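Local coordinates for protein dally-like, isoform A (Drosophila melanogaster, PDB 6XTZ) that probably acts as a cell-surface glypican that binds Wnt and Hedgehog-family proteins, and takes up the palmitoleate lipid of Wnt so as to shield it, at residues T85-I90 / R444-I449; T149-M154 / L179-D184; T248-N253 / N503-G508. The protein carries 5 engineered substitutions. One frame throughout, in Å; residues are numbered along the deposited sequence.

Overall arrangement
The three contacts are spread along an elongated, mainly helical chain. Interactions 1 and 3 join segments far apart in sequence, 354 and 250 residues, whereas interaction 2 joins segments only 25 residues apart. Interaction 1 lies nearest the middle of the chain, interaction 2 toward one end and interaction 3 toward the other, with the centres of the last two about 68 Å apart. From interaction 1 the centres of interactions 2 and 3 lie about 36 Å and 40 Å away, and no two contacts touch. The bound O-palmitoleoyl serine runs near the first two: it comes within about 8 Å of the Ile90 side chain and about 6 Å of the Leu150 side chain. Interaction 3 instead accompanies a disulfide, that of Cys251.

Interaction 1: residues T85-I90 / R444-I449; sequences TKFKDI and RIVRDI
Ile445 packs against Phe87, Lys86 and Ile90 together and forms the dense centre of this helix pairing. Its CG1 is set anti to the backbone N (chi1 -180°) and rests 3.8 Å from CA of Phe87, close against the backbone of the other helix. CG2 branches toward Ile90, whose CD1 lies 3.9 Å from it, and also meets the edge of the Phe87 ring. The same ring edge receives Val446, with CG2 of the valine 3.7 Å from CE1 of Phe87. One turn along, CD1 of Ile449 closes on CB of Phe87 at 3.7 Å. Tyr203 of helix 185-216 adds an edge-to-face partner to Phe87, so this half of the contact belongs to a three-helix core.

The other margin is polar and looser. Lys86 reaches out fully extended, its CD passing 3.7 Å from CD1 of Ile445 before the amine leaves the apolar layer. Rather than pairing directly with Asp448, NZ of Lys86 donates to a water at 2.7 Å. That water gives only a weak bond, 3.5 Å long, to OD2 of Asp448, a carboxylate that already has salt bridges to Lys83 and Arg452. The segment axes approach to 10.0 Å and run at 162°: this is near-antiparallel helix packing, joining helix 441-455 to the long helix 51-110 in the all-helical glypican core.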
ATOM      1  N   THR A  85      -5.807  -0.780  10.318  1.00 41.71           N
ATOM      2  CA  THR A  85      -6.526  -1.366  11.444  1.00 40.24           C
ATOM      3  C   THR A  85      -7.733  -0.518  11.830  1.00 38.60           C
ATOM      4  O   THR A  85      -8.800  -1.056  12.152  1.00 32.57           O
ATOM      5  CB  THR A  85      -5.585  -1.536  12.638  1.00 40.17           C
ATOM      6  OG1 THR A  85      -4.550  -2.467  12.301  1.00 44.63           O
ATOM      7  CG2 THR A  85      -6.344  -2.049  13.856  1.00 40.17           C
ATOM      8  N   LYS A  86      -7.581   0.808  11.806  1.00 37.06           N
ATOM      9  CA  LYS A  86      -8.713   1.683  12.087  1.00 35.39           C
ATOM     10  C   LYS A  86      -9.793   1.535  11.025  1.00 38.80           C
ATOM     11  O   LYS A  86     -10.989   1.561  11.335  1.00 42.11           O
ATOM     12  CB  LYS A  86      -8.240   3.135  12.177  1.00 40.71           C
ATOM     13  CG  LYS A  86      -9.343   4.132  12.507  1.00 54.35           C
ATOM     14  CD  LYS A  86      -8.815   5.560  12.541  1.00 67.55           C
ATOM     15  CE  LYS A  86      -9.922   6.553  12.868  1.00 73.04           C
ATOM     16  NZ  LYS A  86      -9.437   7.962  12.855  1.00 74.42           N
ATOM     17  N   PHE A  87      -9.388   1.364   9.765  1.00 45.24           N
ATOM     18  CA  PHE A  87     -10.350   1.187   8.683  1.00 30.56           C
ATOM     19  C   PHE A  87     -11.159  -0.090   8.870  1.00 37.24           C
ATOM     20  O   PHE A  87     -12.390  -0.087   8.740  1.00 35.76           O
ATOM     21  CB  PHE A  87      -9.617   1.176   7.341  1.00 34.03           C
ATOM     22  CG  PHE A  87     -10.481   0.787   6.177  1.00 37.60           C
ATOM     23  CD1 PHE A  87     -11.303   1.719   5.566  1.00 40.85           C
ATOM     24  CD2 PHE A  87     -10.461  -0.510   5.685  1.00 38.62           C
ATOM     25  CE1 PHE A  87     -12.093   1.366   4.490  1.00 35.38           C
ATOM     26  CE2 PHE A  87     -11.250  -0.869   4.609  1.00 36.89           C
ATOM     27  CZ  PHE A  87     -12.066   0.070   4.012  1.00 37.56           C
ATOM     28  N   LYS A  88     -10.480  -1.200   9.175  1.00 33.21           N
ATOM     29  CA  LYS A  88     -11.182  -2.466   9.359  1.00 36.37           C
ATOM     30  C   LYS A  88     -12.112  -2.416  10.565  1.00 41.47           C
ATOM     31  O   LYS A  88     -13.249  -2.897  10.495  1.00 44.66           O
ATOM     32  CB  LYS A  88     -10.178  -3.607   9.510  1.00 31.19           C
ATOM     33  CG  LYS A  88      -9.301  -3.830   8.291  1.00 35.32           C
ATOM     34  CD  LYS A  88      -8.249  -4.882   8.580  1.00 37.98           C
ATOM     35  CE  LYS A  88      -7.251  -5.003   7.444  1.00 40.47           C
ATOM     36  NZ  LYS A  88      -6.168  -5.961   7.790  1.00 43.98           N
ATOM     37  N   ASP A  89     -11.648  -1.836  11.676  1.00 35.32           N
ATOM     38  CA  ASP A  89     -12.474  -1.765  12.877  1.00 35.32           C
ATOM     39  C   ASP A  89     -13.724  -0.925  12.644  1.00 36.58           C
ATOM     40  O   ASP A  89     -14.801  -1.249  13.155  1.00 38.18           O
ATOM     41  CB  ASP A  89     -11.665  -1.198  14.043  1.00 38.43           C
ATOM     42  CG  ASP A  89     -10.553  -2.125  14.491  1.00 43.57           C
ATOM     43  OD1 ASP A  89     -10.696  -3.355  14.324  1.00 49.90           O
ATOM     44  OD2 ASP A  89      -9.536  -1.624  15.016  1.00 42.77           O
ATOM     45  N   ILE A  90     -13.598   0.160  11.878  1.00 39.53           N
ATOM     46  CA  ILE A  90     -14.744   1.025  11.616  1.00 38.98           C
ATOM     47  C   ILE A  90     -15.786   0.294  10.779  1.00 37.75           C
ATOM     48  O   ILE A  90     -16.984   0.328  11.082  1.00 48.11           O
ATOM     49  CB  ILE A  90     -14.288   2.331  10.940  1.00 39.94           C
ATOM     50  CG1 ILE A  90     -13.589   3.242  11.951  1.00 40.00           C
ATOM     51  CG2 ILE A  90     -15.469   3.045  10.297  1.00 39.98           C
ATOM     52  CD1 ILE A  90     -13.034   4.517  11.347  1.00 41.14           C
ATOM     53  N   ARG A 444     -14.657   9.231   6.144  1.00 53.78           N
ATOM     54  CA  ARG A 444     -13.575   9.999   6.751  1.00 55.23           C
ATOM     55  C   ARG A 444     -12.281   9.197   6.804  1.00 51.18           C
ATOM     56  O   ARG A 444     -11.200   9.737   6.541  1.00 52.44           O
ATOM     57  CB  ARG A 444     -13.983  10.454   8.154  1.00 63.58           C
ATOM     58  CG  ARG A 444     -15.205  11.358   8.173  1.00 80.74           C
ATOM     59  CD  ARG A 444     -15.701  11.609   9.590  1.00 93.62           C
ATOM     60  NE  ARG A 444     -14.720  12.317  10.406  1.00102.79           N
ATOM     61  CZ  ARG A 444     -14.927  12.691  11.664  1.00107.93           C
ATOM     62  NH1 ARG A 444     -16.085  12.423  12.254  1.00108.28           N
ATOM     63  NH2 ARG A 444     -13.980  13.332  12.334  1.00110.80           N
ATOM     64  N   ILE A 445     -12.365   7.908   7.144  1.00 43.87           N
ATOM     65  CA  ILE A 445     -11.156   7.094   7.201  1.00 45.92           C
ATOM     66  C   ILE A 445     -10.675   6.747   5.798  1.00 50.11           C
ATOM     67  O   ILE A 445      -9.467   6.612   5.564  1.00 52.60           O
ATOM     68  CB  ILE A 445     -11.394   5.836   8.062  1.00 43.14           C
ATOM     69  CG1 ILE A 445     -10.128   4.978   8.141  1.00 40.11           C
ATOM     70  CG2 ILE A 445     -12.557   5.022   7.529  1.00 46.16           C
ATOM     71  CD1 ILE A 445      -8.967   5.656   8.827  1.00 42.13           C
ATOM     72  N   VAL A 446     -11.595   6.616   4.838  1.00 47.59           N
ATOM     73  CA  VAL A 446     -11.193   6.388   3.453  1.00 42.95           C
ATOM     74  C   VAL A 446     -10.477   7.614   2.898  1.00 44.71           C
ATOM     75  O   VAL A 446      -9.455   7.493   2.210  1.00 46.25           O
ATOM     76  CB  VAL A 446     -12.412   6.002   2.595  1.00 45.09           C
ATOM     77  CG1 VAL A 446     -12.059   6.054   1.115  1.00 45.20           C
ATOM     78  CG2 VAL A 446     -12.904   4.612   2.966  1.00 41.85           C
ATOM     79  N   ARG A 447     -10.992   8.813   3.188  1.00 44.80           N
ATOM     80  CA  ARG A 447     -10.311  10.030   2.754  1.00 45.32           C
ATOM     81  C   ARG A 447      -8.964  10.185   3.447  1.00 44.48           C
ATOM     82  O   ARG A 447      -7.995  10.650   2.837  1.00 46.25           O
ATOM     83  CB  ARG A 447     -11.182  11.258   3.020  1.00 46.40           C
ATOM     84  CG  ARG A 447     -12.454  11.337   2.195  1.00 56.95           C
ATOM     85  CD  ARG A 447     -13.177  12.649   2.454  1.00 64.39           C
ATOM     86  NE  ARG A 447     -14.620  12.529   2.264  1.00 73.16           N
ATOM     87  CZ  ARG A 447     -15.236  12.669   1.095  1.00 77.62           C
ATOM     88  NH1 ARG A 447     -14.535  12.935  -0.000  1.00 80.92           N
ATOM     89  NH2 ARG A 447     -16.553  12.542   1.021  1.00 75.36           N
ATOM     90  N   ASP A 448      -8.889   9.812   4.727  1.00 45.67           N
ATOM     91  CA  ASP A 448      -7.628   9.907   5.456  1.00 46.55           C
ATOM     92  C   ASP A 448      -6.573   8.999   4.838  1.00 42.07           C
ATOM     93  O   ASP A 448      -5.448   9.429   4.563  1.00 45.12           O
ATOM     94  CB  ASP A 448      -7.852   9.559   6.928  1.00 46.82           C
ATOM     95  CG  ASP A 448      -6.623   9.801   7.782  1.00 56.25           C
ATOM     96  OD1 ASP A 448      -5.666  10.439   7.294  1.00 60.62           O
ATOM     97  OD2 ASP A 448      -6.615   9.353   8.948  1.00 59.84           O
ATOM     98  N   ILE A 449      -6.928   7.733   4.605  1.00 41.87           N
ATOM     99  CA  ILE A 449      -6.005   6.794   3.976  1.00 40.74           C
ATOM    100  C   ILE A 449      -5.626   7.267   2.580  1.00 45.47           C
ATOM    101  O   ILE A 449      -4.451   7.226   2.192  1.00 42.92           O
ATOM    102  CB  ILE A 449      -6.625   5.386   3.947  1.00 37.19           C
ATOM    103  CG1 ILE A 449      -6.709   4.813   5.364  1.00 35.76           C
ATOM    104  CG2 ILE A 449      -5.846   4.470   3.015  1.00 36.31           C
ATOM    105  CD1 ILE A 449      -7.545   3.556   5.465  1.00 37.87           C
TER
HETATM  106  O   HOH W   1      -9.588   9.613  10.721  1.00 58.77           O

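Interaction 2: residues T149-M154 / L179-D184; sequences TLYQKM and LKPFGD
A CH-pi contact and an edge-to-face aromatic pair join Tyr151 on helix 139-158 to Pro181 and Phe182 in the loop before helix 185-216. The tyrosine ring is engaged on a face and at an edge. Over the face sits Pro181, whose CD lies 3.5 Å from the centroid of the Tyr151 ring and almost on its normal, the CH-pi contact. At the edge, CE1 of Tyr151 comes to 3.5 Å from CD2 of Phe182. Here the tyrosine presents its edge to the face of the phenylalanine, with ring planes 72° apart and centroids 5.2 Å from each other.

Both loop residues occupy the middle of a type I beta turn from Lys180 to Gly183, closed by Gly183 N bonding to Lys180 O, and it is this turn that offers proline and phenylalanine side by side to the helix. Phe182 has CG anti to its carbonyl carbon (chi1 -57°), which sets the ring beside Tyr151. At its rim the ring meets Met154, whose CG is 4.0 Å from CE1 of Phe182, and more distantly CB of Leu150. Behind the loop, helix 296-322 supplies Ile314 beside Pro181. The polar end of the tyrosine is met by a water: OH of Tyr151 lies 2.7 Å from it, while the water accepts from Phe182 N and donates to Gly183 O at 2.9 Å, linking the phenol to the turn's backbone.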
ATOM      1  N   THR A 149     -34.096 -18.177  -2.111  1.00 48.27           N
ATOM      2  CA  THR A 149     -34.931 -18.485  -0.955  1.00 54.08           C
ATOM      3  C   THR A 149     -36.113 -17.529  -0.867  1.00 57.34           C
ATOM      4  O   THR A 149     -37.237 -17.946  -0.564  1.00 59.97           O
ATOM      5  CB  THR A 149     -34.095 -18.432   0.324  1.00 50.64           C
ATOM      6  OG1 THR A 149     -33.043 -19.400   0.247  1.00 58.70           O
ATOM      7  CG2 THR A 149     -34.954 -18.726   1.543  1.00 49.28           C
ATOM      8  N   LEU A 150     -35.882 -16.243  -1.142  1.00 55.57           N
ATOM      9  CA  LEU A 150     -36.986 -15.289  -1.186  1.00 56.43           C
ATOM     10  C   LEU A 150     -37.951 -15.613  -2.320  1.00 57.58           C
ATOM     11  O   LEU A 150     -39.167 -15.444  -2.176  1.00 56.77           O
ATOM     12  CB  LEU A 150     -36.446 -13.866  -1.331  1.00 57.16           C
ATOM     13  CG  LEU A 150     -36.297 -13.032  -0.056  1.00 58.74           C
ATOM     14  CD1 LEU A 150     -35.524 -13.789   1.009  1.00 62.26           C
ATOM     15  CD2 LEU A 150     -35.623 -11.705  -0.365  1.00 51.77           C
ATOM     16  N   TYR A 151     -37.427 -16.077  -3.458  1.00 57.18           N
ATOM     17  CA  TYR A 151     -38.294 -16.469  -4.564  1.00 52.44           C
ATOM     18  C   TYR A 151     -39.212 -17.616  -4.162  1.00 56.57           C
ATOM     19  O   TYR A 151     -40.384 -17.652  -4.555  1.00 58.80           O
ATOM     20  CB  TYR A 151     -37.456 -16.863  -5.783  1.00 52.75           C
ATOM     21  CG  TYR A 151     -36.680 -15.732  -6.423  1.00 53.74           C
ATOM     22  CD1 TYR A 151     -36.980 -14.404  -6.146  1.00 53.29           C
ATOM     23  CD2 TYR A 151     -35.644 -15.996  -7.312  1.00 52.53           C
ATOM     24  CE1 TYR A 151     -36.268 -13.373  -6.733  1.00 50.02           C
ATOM     25  CE2 TYR A 151     -34.930 -14.975  -7.904  1.00 50.96           C
ATOM     26  CZ  TYR A 151     -35.244 -13.665  -7.612  1.00 55.16           C
ATOM     27  OH  TYR A 151     -34.530 -12.645  -8.202  1.00 59.12           O
ATOM     28  N   GLN A 152     -38.695 -18.562  -3.376  1.00 59.59           N
ATOM     29  CA  GLN A 152     -39.501 -19.702  -2.951  1.00 65.42           C
ATOM     30  C   GLN A 152     -40.579 -19.274  -1.964  1.00 75.88           C
ATOM     31  O   GLN A 152     -41.748 -19.654  -2.102  1.00 79.16           O
ATOM     32  CB  GLN A 152     -38.605 -20.776  -2.336  1.00 63.43           C
ATOM     33  CG  GLN A 152     -37.545 -21.316  -3.278  1.00 66.38           C
ATOM     34  CD  GLN A 152     -36.681 -22.378  -2.630  1.00 66.96           C
ATOM     35  OE1 GLN A 152     -37.186 -23.325  -2.029  1.00 67.67           O
ATOM     36  NE2 GLN A 152     -35.368 -22.221  -2.743  1.00 71.44           N
ATOM     37  N   LYS A 153     -40.202 -18.484  -0.954  1.00 76.87           N
ATOM     38  CA  LYS A 153     -41.175 -18.040   0.039  1.00 74.87           C
ATOM     39  C   LYS A 153     -42.230 -17.134  -0.582  1.00 76.72           C
ATOM     40  O   LYS A 153     -43.412 -17.209  -0.225  1.00 76.93           O
ATOM     41  CB  LYS A 153     -40.464 -17.330   1.189  1.00 70.18           C
ATOM     42  CG  LYS A 153     -39.806 -18.277   2.172  1.00 71.79           C
ATOM     43  CD  LYS A 153     -38.998 -17.530   3.215  1.00 68.60           C
ATOM     44  CE  LYS A 153     -38.703 -18.427   4.402  1.00 65.07           C
ATOM     45  NZ  LYS A 153     -38.207 -19.762   3.976  1.00 69.73           N
ATOM     46  N   MET A 154     -41.824 -16.272  -1.517  1.00 80.20           N
ATOM     47  CA  MET A 154     -42.785 -15.409  -2.191  1.00 85.42           C
ATOM     48  C   MET A 154     -43.757 -16.200  -3.055  1.00 84.96           C
ATOM     49  O   MET A 154     -44.840 -15.698  -3.369  1.00 84.37           O
ATOM     50  CB  MET A 154     -42.053 -14.372  -3.044  1.00 91.95           C
ATOM     51  CG  MET A 154     -42.762 -13.033  -3.129  1.00 96.08           C
ATOM     52  SD  MET A 154     -42.845 -12.201  -1.532  1.00 98.27           S
ATOM     53  CE  MET A 154     -43.772 -10.732  -1.970  1.00 99.38           C
ATOM     54  N   LEU A 179     -35.852 -17.814 -13.399  1.00 95.51           N
ATOM     55  CA  LEU A 179     -36.926 -16.835 -13.410  1.00 84.92           C
ATOM     56  C   LEU A 179     -36.506 -15.573 -12.662  1.00 77.24           C
ATOM     57  O   LEU A 179     -35.595 -15.585 -11.832  1.00 77.88           O
ATOM     58  CB  LEU A 179     -38.193 -17.421 -12.787  1.00 81.56           C
ATOM     59  CG  LEU A 179     -38.777 -18.636 -13.510  1.00 82.64           C
ATOM     60  CD1 LEU A 179     -39.928 -19.241 -12.723  1.00 84.73           C
ATOM     61  CD2 LEU A 179     -39.223 -18.257 -14.914  1.00 81.52           C
ATOM     62  N   LYS A 180     -37.188 -14.471 -12.970  1.00 69.11           N
ATOM     63  CA  LYS A 180     -36.901 -13.164 -12.381  1.00 65.50           C
ATOM     64  C   LYS A 180     -38.186 -12.577 -11.812  1.00 63.44           C
ATOM     65  O   LYS A 180     -38.772 -11.654 -12.389  1.00 68.07           O
ATOM     66  CB  LYS A 180     -36.279 -12.225 -13.415  1.00 68.46           C
ATOM     67  CG  LYS A 180     -34.997 -12.752 -14.042  1.00 68.80           C
ATOM     68  CD  LYS A 180     -33.931 -13.012 -12.987  1.00 67.02           C
ATOM     69  CE  LYS A 180     -32.671 -13.596 -13.606  1.00 65.14           C
ATOM     70  NZ  LYS A 180     -31.684 -14.007 -12.571  1.00 66.71           N
ATOM     71  N   PRO A 181     -38.647 -13.086 -10.666  1.00 64.86           N
ATOM     72  CA  PRO A 181     -39.940 -12.628 -10.129  1.00 67.97           C
ATOM     73  C   PRO A 181     -39.963 -11.154  -9.763  1.00 65.65           C
ATOM     74  O   PRO A 181     -41.016 -10.514  -9.879  1.00 63.01           O
ATOM     75  CB  PRO A 181     -40.144 -13.514  -8.889  1.00 68.77           C
ATOM     76  CG  PRO A 181     -39.183 -14.654  -9.046  1.00 66.11           C
ATOM     77  CD  PRO A 181     -38.024 -14.111  -9.812  1.00 66.81           C
ATOM     78  N   PHE A 182     -38.838 -10.595  -9.322  1.00 56.17           N
ATOM     79  CA  PHE A 182     -38.764  -9.198  -8.918  1.00 55.32           C
ATOM     80  C   PHE A 182     -38.200  -8.297 -10.010  1.00 56.51           C
ATOM     81  O   PHE A 182     -37.868  -7.141  -9.734  1.00 54.65           O
ATOM     82  CB  PHE A 182     -37.915  -9.055  -7.651  1.00 55.48           C
ATOM     83  CG  PHE A 182     -38.398  -9.883  -6.493  1.00 59.61           C
ATOM     84  CD1 PHE A 182     -39.742 -10.186  -6.347  1.00 61.16           C
ATOM     85  CD2 PHE A 182     -37.503 -10.358  -5.546  1.00 64.08           C
ATOM     86  CE1 PHE A 182     -40.183 -10.947  -5.282  1.00 62.98           C
ATOM     87  CE2 PHE A 182     -37.938 -11.119  -4.477  1.00 65.26           C
ATOM     88  CZ  PHE A 182     -39.280 -11.414  -4.345  1.00 64.64           C
ATOM     89  N   GLY A 183     -38.086  -8.795 -11.238  1.00 56.00           N
ATOM     90  CA  GLY A 183     -37.426  -8.044 -12.286  1.00 54.32           C
ATOM     91  C   GLY A 183     -35.918  -8.111 -12.160  1.00 54.25           C
ATOM     92  O   GLY A 183     -35.371  -9.150 -11.779  1.00 48.50           O
ATOM     93  N   ASP A 184     -35.235  -7.009 -12.469  1.00 56.73           N
ATOM     94  CA  ASP A 184     -33.781  -6.938 -12.392  1.00 57.08           C
ATOM     95  C   ASP A 184     -33.288  -6.328 -11.085  1.00 55.74           C
ATOM     96  O   ASP A 184     -32.088  -6.074 -10.945  1.00 57.61           O
ATOM     97  CB  ASP A 184     -33.229  -6.148 -13.583  1.00 58.73           C
ATOM     98  CG  ASP A 184     -33.794  -4.739 -13.670  1.00 61.36           C
ATOM     99  OD1 ASP A 184     -34.576  -4.342 -12.781  1.00 61.10           O
ATOM    100  OD2 ASP A 184     -33.454  -4.024 -14.635  1.00 65.40           O
TER
HETATM  101  O   HOH W   2     -36.102 -11.016  -9.727  1.00 53.48           O

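Interaction 3: residues T248-N253 / N503-G508; sequences TNYCVN and NPEFTG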
ATOM      1  N   THR A 248      24.792  18.252  -4.459  1.00 46.98           N
ATOM      2  CA  THR A 248      23.499  17.612  -4.241  1.00 42.73           C
ATOM      3  C   THR A 248      23.302  16.430  -5.184  1.00 44.47           C
ATOM      4  O   THR A 248      23.040  15.305  -4.745  1.00 49.58           O
ATOM      5  CB  THR A 248      22.373  18.633  -4.410  1.00 47.60           C
ATOM      6  OG1 THR A 248      22.527  19.672  -3.438  1.00 53.99           O
ATOM      7  CG2 THR A 248      21.016  17.969  -4.221  1.00 40.34           C
ATOM      8  N   ASN A 249      23.433  16.671  -6.492  1.00 42.82           N
ATOM      9  CA  ASN A 249      23.267  15.594  -7.462  1.00 48.70           C
ATOM     10  C   ASN A 249      24.279  14.477  -7.241  1.00 51.82           C
ATOM     11  O   ASN A 249      23.965  13.302  -7.463  1.00 53.59           O
ATOM     12  CB  ASN A 249      23.378  16.147  -8.883  1.00 53.14           C
ATOM     13  CG  ASN A 249      22.187  17.006  -9.267  1.00 57.15           C
ATOM     14  OD1 ASN A 249      21.330  17.307  -8.436  1.00 53.49           O
ATOM     15  ND2 ASN A 249      22.131  17.410 -10.530  1.00 58.56           N
ATOM     16  N   TYR A 250      25.490  14.822  -6.802  1.00 43.18           N
ATOM     17  CA  TYR A 250      26.471  13.803  -6.450  1.00 45.01           C
ATOM     18  C   TYR A 250      25.989  12.972  -5.266  1.00 46.63           C
ATOM     19  O   TYR A 250      26.050  11.737  -5.294  1.00 46.40           O
ATOM     20  CB  TYR A 250      27.819  14.467  -6.153  1.00 44.36           C
ATOM     21  CG  TYR A 250      28.907  13.528  -5.680  1.00 43.77           C
ATOM     22  CD1 TYR A 250      29.033  12.248  -6.207  1.00 44.50           C
ATOM     23  CD2 TYR A 250      29.825  13.934  -4.720  1.00 43.49           C
ATOM     24  CE1 TYR A 250      30.030  11.393  -5.774  1.00 44.03           C
ATOM     25  CE2 TYR A 250      30.827  13.089  -4.287  1.00 41.55           C
ATOM     26  CZ  TYR A 250      30.925  11.820  -4.815  1.00 46.85           C
ATOM     27  OH  TYR A 250      31.920  10.974  -4.383  1.00 53.01           O
ATOM     28  N   CYS A 251      25.492  13.636  -4.219  1.00 43.31           N
ATOM     29  CA  CYS A 251      24.949  12.913  -3.073  1.00 39.56           C
ATOM     30  C   CYS A 251      23.759  12.049  -3.476  1.00 47.94           C
ATOM     31  O   CYS A 251      23.655  10.892  -3.053  1.00 49.39           O
ATOM     32  CB  CYS A 251      24.547  13.896  -1.973  1.00 40.02           C
ATOM     33  SG  CYS A 251      23.811  13.129  -0.508  1.00 46.50           S
ATOM     34  N   VAL A 252      22.851  12.594  -4.291  1.00 44.80           N
ATOM     35  CA  VAL A 252      21.652  11.847  -4.670  1.00 46.24           C
ATOM     36  C   VAL A 252      22.026  10.586  -5.442  1.00 47.12           C
ATOM     37  O   VAL A 252      21.459   9.510  -5.213  1.00 50.54           O
ATOM     38  CB  VAL A 252      20.691  12.740  -5.477  1.00 48.31           C
ATOM     39  CG1 VAL A 252      19.552  11.913  -6.054  1.00 42.51           C
ATOM     40  CG2 VAL A 252      20.144  13.856  -4.601  1.00 46.64           C
ATOM     41  N   ASN A 253      22.991  10.694  -6.358  1.00 44.85           N
ATOM     42  CA  ASN A 253      23.408   9.528  -7.130  1.00 45.67           C
ATOM     43  C   ASN A 253      24.016   8.451  -6.243  1.00 46.40           C
ATOM     44  O   ASN A 253      23.844   7.257  -6.512  1.00 51.96           O
ATOM     45  CB  ASN A 253      24.401   9.943  -8.215  1.00 47.08           C
ATOM     46  CG  ASN A 253      23.730  10.621  -9.388  1.00 52.45           C
ATOM     47  OD1 ASN A 253      22.573  10.340  -9.701  1.00 61.03           O
ATOM     48  ND2 ASN A 253      24.454  11.517 -10.048  1.00 49.84           N
ATOM     49  N   ASN A 503      24.939   3.156 -12.373  1.00 61.15           N
ATOM     50  CA  ASN A 503      25.029   4.395 -11.617  1.00 53.34           C
ATOM     51  C   ASN A 503      26.395   4.997 -11.886  1.00 51.96           C
ATOM     52  O   ASN A 503      27.387   4.255 -11.906  1.00 50.05           O
ATOM     53  CB  ASN A 503      24.837   4.150 -10.116  1.00 52.77           C
ATOM     54  CG  ASN A 503      24.731   5.438  -9.322  1.00 50.84           C
ATOM     55  OD1 ASN A 503      25.724   6.131  -9.103  1.00 50.44           O
ATOM     56  ND2 ASN A 503      23.523   5.758  -8.876  1.00 49.49           N
ATOM     57  N   PRO A 504      26.494   6.312 -12.100  1.00 52.91           N
ATOM     58  CA  PRO A 504      27.807   6.910 -12.403  1.00 52.47           C
ATOM     59  C   PRO A 504      28.817   6.773 -11.278  1.00 52.64           C
ATOM     60  O   PRO A 504      30.023   6.852 -11.537  1.00 52.13           O
ATOM     61  CB  PRO A 504      27.470   8.385 -12.671  1.00 55.34           C
ATOM     62  CG  PRO A 504      26.009   8.399 -12.987  1.00 63.04           C
ATOM     63  CD  PRO A 504      25.406   7.300 -12.172  1.00 61.33           C
ATOM     64  N   GLU A 505      28.367   6.572 -10.042  1.00 53.13           N
ATOM     65  CA  GLU A 505      29.247   6.468  -8.889  1.00 48.52           C
ATOM     66  C   GLU A 505      29.550   5.026  -8.509  1.00 47.46           C
ATOM     67  O   GLU A 505      30.166   4.786  -7.466  1.00 50.55           O
ATOM     68  CB  GLU A 505      28.633   7.203  -7.696  1.00 50.92           C
ATOM     69  CG  GLU A 505      28.251   8.638  -8.003  1.00 50.73           C
ATOM     70  CD  GLU A 505      29.433   9.457  -8.477  1.00 53.59           C
ATOM     71  OE1 GLU A 505      30.557   9.213  -7.991  1.00 52.06           O
ATOM     72  OE2 GLU A 505      29.243  10.339  -9.341  1.00 52.97           O
ATOM     73  N   PHE A 506      29.131   4.062  -9.324  1.00 49.35           N
ATOM     74  CA  PHE A 506      29.351   2.651  -9.052  1.00 50.72           C
ATOM     75  C   PHE A 506      29.884   1.977 -10.307  1.00 55.78           C
ATOM     76  O   PHE A 506      29.473   2.309 -11.422  1.00 58.00           O
ATOM     77  CB  PHE A 506      28.058   1.961  -8.585  1.00 47.45           C
ATOM     78  CG  PHE A 506      27.552   2.452  -7.257  1.00 45.31           C
ATOM     79  CD1 PHE A 506      26.864   3.651  -7.160  1.00 40.60           C
ATOM     80  CD2 PHE A 506      27.755   1.709  -6.107  1.00 40.02           C
ATOM     81  CE1 PHE A 506      26.397   4.105  -5.942  1.00 39.58           C
ATOM     82  CE2 PHE A 506      27.288   2.155  -4.884  1.00 39.00           C
ATOM     83  CZ  PHE A 506      26.607   3.354  -4.801  1.00 38.77           C
ATOM     84  N   THR A 507      30.806   1.031 -10.120  1.00 60.75           N
ATOM     85  CA  THR A 507      31.419   0.361 -11.262  1.00 69.77           C
ATOM     86  C   THR A 507      30.411  -0.528 -11.979  1.00 70.50           C
ATOM     87  O   THR A 507      30.174  -0.375 -13.183  1.00 79.53           O
ATOM     88  CB  THR A 507      32.634  -0.452 -10.807  1.00 70.33           C
ATOM     89  OG1 THR A 507      32.216  -1.479  -9.898  1.00 79.62           O
ATOM     90  CG2 THR A 507      33.646   0.449 -10.115  1.00 66.75           C
ATOM     91  N   GLY A 508      29.799  -1.458 -11.253  1.00 57.91           N
ATOM     92  CA  GLY A 508      28.816  -2.343 -11.847  1.00 56.66           C
ATOM     93  C   GLY A 508      27.403  -2.053 -11.387  1.00 55.50           C
ATOM     94  O   GLY A 508      27.010  -0.889 -11.259  1.00 55.68           O
TER
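An Asx turn within a type I beta turn, Asn503 to Phe506, docks this loop on helix 248-258, where Asn503 meets Asn253 and Glu505 meets Tyr250. The helix segment is tied down close by through the disulfide of Cys251 with Cys468. Asn503 holds CG anti to its backbone N (chi1 -172°), and its amide works in two directions. OD1 of Asn503 accepts from Glu505 N at 2.8 Å, the N-H arriving in the carbonyl plane on a lone pair and nearly straight at 162°. ND2 of Asn503 reaches over to Asn253 O, also at 2.8 Å, in a more bent bond of 138° whose donor is tilted from the carbonyl plane.

Glu505 bends at its second torsion and brings its carboxylate to the rim of Tyr250, OE1 lying 3.2 Å from CE1 of the ring. The ring and carboxylate planes are well inclined, and the approach is at the edge, where aromatic hydrogens carry slight positive charge. OE2 also bonds a bound TRS molecule, probably from the crystallisation liquor. Apolar contact is slight: CG of Glu505 is 4.1 Å from CB of Asn253. The amide of Asn253 bonds to Tyr492, Ser495 and Thr497. An alanine at Asn503 would probably leave Asn253 O without this donor and Glu505 N without its side-chain acceptor, giving the turn more freedom to shift.

The chemistry is thus mainly polar: the Asn503 amide contributes both to the turn, alongside the Phe506 N to Asn503 O bond, and to its docking on the backbone carbonyl of the buried Asn253, alongside the Glu505-Tyr250 contact.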